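Local coordinates for Two-component system sensor histidine kinase (Bacteroides thetaiotaomicron, PDB 3OTT) that probably senses saccharides through its extracellular beta-propeller and beta-sandwich region and relays the signal to histidine kinase and DNA-binding parts of the same chain, at the interface of chains A and B. Residues are numbered along the deposited sequence; one frame, centred on the assembly and turned at random. Chains: chain A/B, Two-component system sensor histidine kinase.

Contact 1: the interface of chains A and B. Residues chain A 327, 342, 374-376; chain B 72, 113, 128-129.
One face of the A:Tyr327 ring carries the side chain of B:Gln129, whose CG sits 3.5 Å above the ring plane over its centre, with the amide nearly parallel to the ring (12° apart). The bend at chi2 (82°) lays the glutamine along the ring from its hydroxyl end toward the tyrosine CB, the two side chains running in opposite directions. The guanidinium of A:Arg374 has B:Leu128 CB over one face, offset toward the rim, and B:Asp72 and B:Asp113 oxygens at its edge. These residues join two copies of the extracellular beta-propeller and beta-sandwich sensor region of the histidine kinase; A:Arg374 to A:Arg376 belong to a propeller repeat.

A:Arg374 grips both carboxylates with paired nitrogens, in hydrogen-bonded salt bridges. Side-on, NE donates to B:Asp72 OD2 at 2.8 Å and NH2 to B:Asp72 OD1 on its syn lone pair, though the carboxylate is turned 40° from the guanidinium. End-on, the planes are nearly coplanar: NH2 reaches B:Asp113 OD1 at 2.8 Å and NH1 reaches OD2, both through syn lone pairs. NH1 also donates, in the guanidinium plane, to the amide oxygen OE1 of B:Gln129 at 2.7 Å. B:Asp113 OD2 also accepts the A:Tyr327 hydroxyl OH at 2.6 Å on its anti lone pair, which ties phenol and arginine to one oxygen.

B:Gln129 NE2 in turn donates to A:Ile375 O at 3.1 Å, fixing which way round its amide lies. A water 2.7 Å from B:Asp72 OD1 also meets A:Ala342 O. An alanine in place of A:Arg374 would probably leave both aspartates without their positive partner and B:Gln129 OE1 without this donor, opening a gap beside B:Leu128.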
loop_
_atom_site.group_PDB
_atom_site.type_symbol
_atom_site.label_atom_id
_atom_site.label_comp_id
_atom_site.label_asym_id
_atom_site.label_seq_id
_atom_site.Cartn_x
_atom_site.Cartn_y
_atom_site.Cartn_z
ATOM N N TYR A 327 -21.919 0.613 0.228
ATOM C CA TYR A 327 -23.351 0.689 0.501
ATOM C C TYR A 327 -24.239 0.033 -0.584
ATOM O O TYR A 327 -25.451 -0.139 -0.378
ATOM C CB TYR A 327 -23.809 2.136 0.743
ATOM C CG TYR A 327 -23.164 2.810 1.958
ATOM C CD1 TYR A 327 -23.565 2.516 3.261
ATOM C CD2 TYR A 327 -22.179 3.763 1.791
ATOM C CE1 TYR A 327 -22.934 3.117 4.346
ATOM C CE2 TYR A 327 -21.625 4.384 2.830
ATOM C CZ TYR A 327 -21.995 4.052 4.100
ATOM O OH TYR A 327 -21.376 4.729 5.079
ATOM N N ALA A 342 -19.287 5.089 -0.529
ATOM C CA ALA A 342 -18.831 6.427 -0.231
ATOM C C ALA A 342 -17.825 6.966 -1.260
ATOM O O ALA A 342 -17.805 8.168 -1.566
ATOM C CB ALA A 342 -18.181 6.445 1.183
ATOM N N ARG A 374 -20.319 9.489 -4.129
ATOM C CA ARG A 374 -21.166 8.816 -3.132
ATOM C C ARG A 374 -22.294 8.084 -3.869
ATOM O O ARG A 374 -23.269 8.690 -4.297
ATOM C CB ARG A 374 -21.714 9.860 -2.124
ATOM C CG ARG A 374 -22.408 9.320 -0.892
ATOM C CD ARG A 374 -22.538 10.331 0.296
ATOM N NE ARG A 374 -21.250 10.487 0.978
ATOM C CZ ARG A 374 -20.682 9.555 1.767
ATOM N NH1 ARG A 374 -21.260 8.344 2.018
ATOM N NH2 ARG A 374 -19.514 9.816 2.269
ATOM N N ILE A 375 -22.128 6.777 -4.037
ATOM C CA ILE A 375 -23.103 5.921 -4.684
ATOM C C ILE A 375 -24.181 5.508 -3.693
ATOM O O ILE A 375 -23.846 5.043 -2.599
ATOM C CB ILE A 375 -22.432 4.605 -5.199
ATOM C CG1 ILE A 375 -21.160 4.911 -5.983
ATOM C CG2 ILE A 375 -23.391 3.810 -6.083
ATOM C CD1 ILE A 375 -21.385 5.917 -7.157
ATOM N N ARG A 376 -25.461 5.569 -4.114
ATOM C CA ARG A 376 -26.572 5.183 -3.235
ATOM C C ARG A 376 -27.321 3.988 -3.768
ATOM O O ARG A 376 -27.935 3.265 -3.008
ATOM C CB ARG A 376 -27.511 6.383 -2.901
ATOM C CG ARG A 376 -26.705 7.659 -2.567
ATOM C CD ARG A 376 -27.441 8.935 -2.068
ATOM N NE ARG A 376 -27.480 8.731 -0.682
ATOM C CZ ARG A 376 -26.780 9.342 0.255
ATOM N NH1 ARG A 376 -26.025 10.383 0.057
ATOM N NH2 ARG A 376 -26.939 8.892 1.446
ATOM N N ASP B 72 -15.900 13.749 0.840
ATOM C CA ASP B 72 -16.195 13.218 -0.515
ATOM C C ASP B 72 -15.328 13.827 -1.634
ATOM O O ASP B 72 -15.746 13.849 -2.766
ATOM C CB ASP B 72 -17.712 13.301 -0.856
ATOM C CG ASP B 72 -18.617 12.532 0.165
ATOM O OD1 ASP B 72 -18.065 11.715 0.967
ATOM O OD2 ASP B 72 -19.874 12.744 0.158
ATOM N N ASP B 113 -16.773 6.559 7.548
ATOM C CA ASP B 113 -17.810 7.375 6.906
ATOM C C ASP B 113 -18.717 8.022 7.924
ATOM O O ASP B 113 -19.853 8.280 7.660
ATOM C CB ASP B 113 -18.607 6.503 5.979
ATOM C CG ASP B 113 -19.169 7.272 4.787
ATOM O OD1 ASP B 113 -18.539 8.221 4.330
ATOM O OD2 ASP B 113 -20.241 6.890 4.304
ATOM N N LEU B 128 -22.443 9.823 7.142
ATOM C CA LEU B 128 -22.520 10.607 5.890
ATOM C C LEU B 128 -23.432 9.978 4.868
ATOM O O LEU B 128 -23.926 10.684 3.996
ATOM C CB LEU B 128 -21.141 10.824 5.289
ATOM C CG LEU B 128 -20.179 11.644 6.176
ATOM C CD1 LEU B 128 -18.768 11.569 5.594
ATOM C CD2 LEU B 128 -20.633 13.139 6.313
ATOM N N GLN B 129 -23.652 8.665 4.951
ATOM C CA GLN B 129 -24.594 8.036 4.045
ATOM C C GLN B 129 -26.033 8.210 4.516
ATOM O O GLN B 129 -26.896 8.666 3.765
ATOM C CB GLN B 129 -24.310 6.545 3.878
ATOM C CG GLN B 129 -25.082 5.937 2.730
ATOM C CD GLN B 129 -24.384 6.194 1.343
ATOM O OE1 GLN B 129 -23.488 7.035 1.219
ATOM N NE2 GLN B 129 -24.762 5.429 0.345
HETATM O O HOH W 1 -16.460 9.892 -0.123
#

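Contact 2: the interface of chains A and B. Residues chain A 72-73; chain B 342, 363-364, 373.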
loop_
_atom_site.group_PDB
_atom_site.type_symbol
_atom_site.label_atom_id
_atom_site.label_comp_id
_atom_site.label_asym_id
_atom_site.label_seq_id
_atom_site.Cartn_x
_atom_site.Cartn_y
_atom_site.Cartn_z
ATOM N N ASP A 72 14.889 -13.472 -1.898
ATOM C CA ASP A 72 14.673 -13.225 -3.336
ATOM C C ASP A 72 13.487 -13.972 -3.945
ATOM O O ASP A 72 13.465 -14.178 -5.140
ATOM C CB ASP A 72 15.942 -13.515 -4.118
ATOM C CG ASP A 72 17.074 -12.563 -3.772
ATOM O OD1 ASP A 72 16.800 -11.547 -3.097
ATOM O OD2 ASP A 72 18.231 -12.835 -4.209
ATOM N N ASN A 73 12.538 -14.407 -3.100
ATOM C CA ASN A 73 11.360 -15.168 -3.499
ATOM C C ASN A 73 11.786 -16.438 -4.224
ATOM O O ASN A 73 11.097 -16.891 -5.176
ATOM C CB ASN A 73 10.442 -14.309 -4.445
ATOM C CG ASN A 73 8.988 -14.871 -4.563
ATOM O OD1 ASN A 73 8.516 -15.635 -3.733
ATOM N ND2 ASN A 73 8.294 -14.461 -5.594
ATOM N N ALA B 342 17.236 -5.380 -5.798
ATOM C CA ALA B 342 17.077 -6.672 -5.106
ATOM C C ALA B 342 15.754 -7.284 -5.445
ATOM O O ALA B 342 15.652 -8.485 -5.534
ATOM C CB ALA B 342 17.147 -6.470 -3.590
ATOM N N MET B 363 10.073 -12.135 -10.334
ATOM C CA MET B 363 9.872 -13.535 -10.288
ATOM C C MET B 363 8.597 -13.791 -9.519
ATOM O O MET B 363 8.414 -13.299 -8.412
ATOM C CB MET B 363 11.101 -14.242 -9.670
ATOM C CG MET B 363 10.830 -15.618 -9.084
ATOM S SD MET B 363 10.760 -16.940 -10.300
ATOM C CE MET B 363 9.082 -16.928 -10.923
ATOM N N GLY B 364 7.715 -14.569 -10.131
ATOM C CA GLY B 364 6.499 -15.040 -9.510
ATOM C C GLY B 364 5.291 -14.289 -10.050
ATOM O O GLY B 364 4.148 -14.762 -9.843
ATOM N N ASN B 373 14.789 -12.076 -9.433
ATOM C CA ASN B 373 14.565 -10.726 -8.937
ATOM C C ASN B 373 15.805 -9.823 -8.854
ATOM O O ASN B 373 15.690 -8.574 -8.910
ATOM C CB ASN B 373 13.895 -10.809 -7.558
ATOM C CG ASN B 373 12.416 -11.085 -7.673
ATOM O OD1 ASN B 373 11.827 -10.885 -8.727
ATOM N ND2 ASN B 373 11.824 -11.557 -6.626
HETATM O O HOH W 2 14.404 -14.204 -7.666
HETATM O O HOH W 3 14.842 -9.783 -3.314
#
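Loops of the beta-propeller region form this contact: the turn joining strands 65-71 and 75-80 of chain A faces chain B residues between strands 359-361 and 375-380, together with B:Ala342 at the end of strand 337-341. The turn residues A:Asp72 and A:Asn73 both have positive phi, 57° in each case, typical of a tight hairpin turn.

A:Asn73 makes a direct bond. With CG anti to the backbone N (chi1 -163°), its carboxamide reaches B:Met363, and ND2 donates to the backbone carbonyl B:Met363 O at 3.1 Å. The acceptor is close to the amide plane of the asparagine, but the donor stands well above the carbonyl plane of B:Met363, and the angle at hydrogen is 137°, so the bond is bent and probably of modest strength. The thioether side chain has little part in it, its CG coming no nearer than 4.1 Å to A:Asn73 O.

B:Asn373, itself at the interface, probably helps position B:Met363: its side-chain OD1 accepts from B:Met363 N at 2.7 Å, tying the two ends of that connection together. Its ND2 comes within 3.4 Å of A:Asp72 O, a polar approach rather than an established bond, and also flanks A:Asn73 CB.

Water adds two further links. One molecule sits 2.7 Å from A:Asp72 O and is also bonded to B:Asn373 N. The A:Asp72 carboxylate OD1 and B:Ala342 O are 4.1 Å apart, too far for a direct bond; a second water bridges them, 2.6 Å from A:Asp72 OD1 and 2.7 Å from B:Ala342 O.

Contact 1 and contact 2 have centres about 40 Å apart, measured over their C-alpha atoms, and lie at separate places on one two-fold interface. B:Asp72 and A:Ala342 of contact 1 return as A:Asp72 and B:Ala342 in contact 2, and A:Arg374 and B:Asn373 are neighbouring positions leading into strand 375-380. The patches are therefore overlapping portions of symmetry-related surfaces, each with a counterpart beside the other. Each chain thus offers the turn between strands 65-71 and 75-80 to its partner. Such doubled pairing fits a dimeric sensor, although the crystal alone does not establish the signalling dimer.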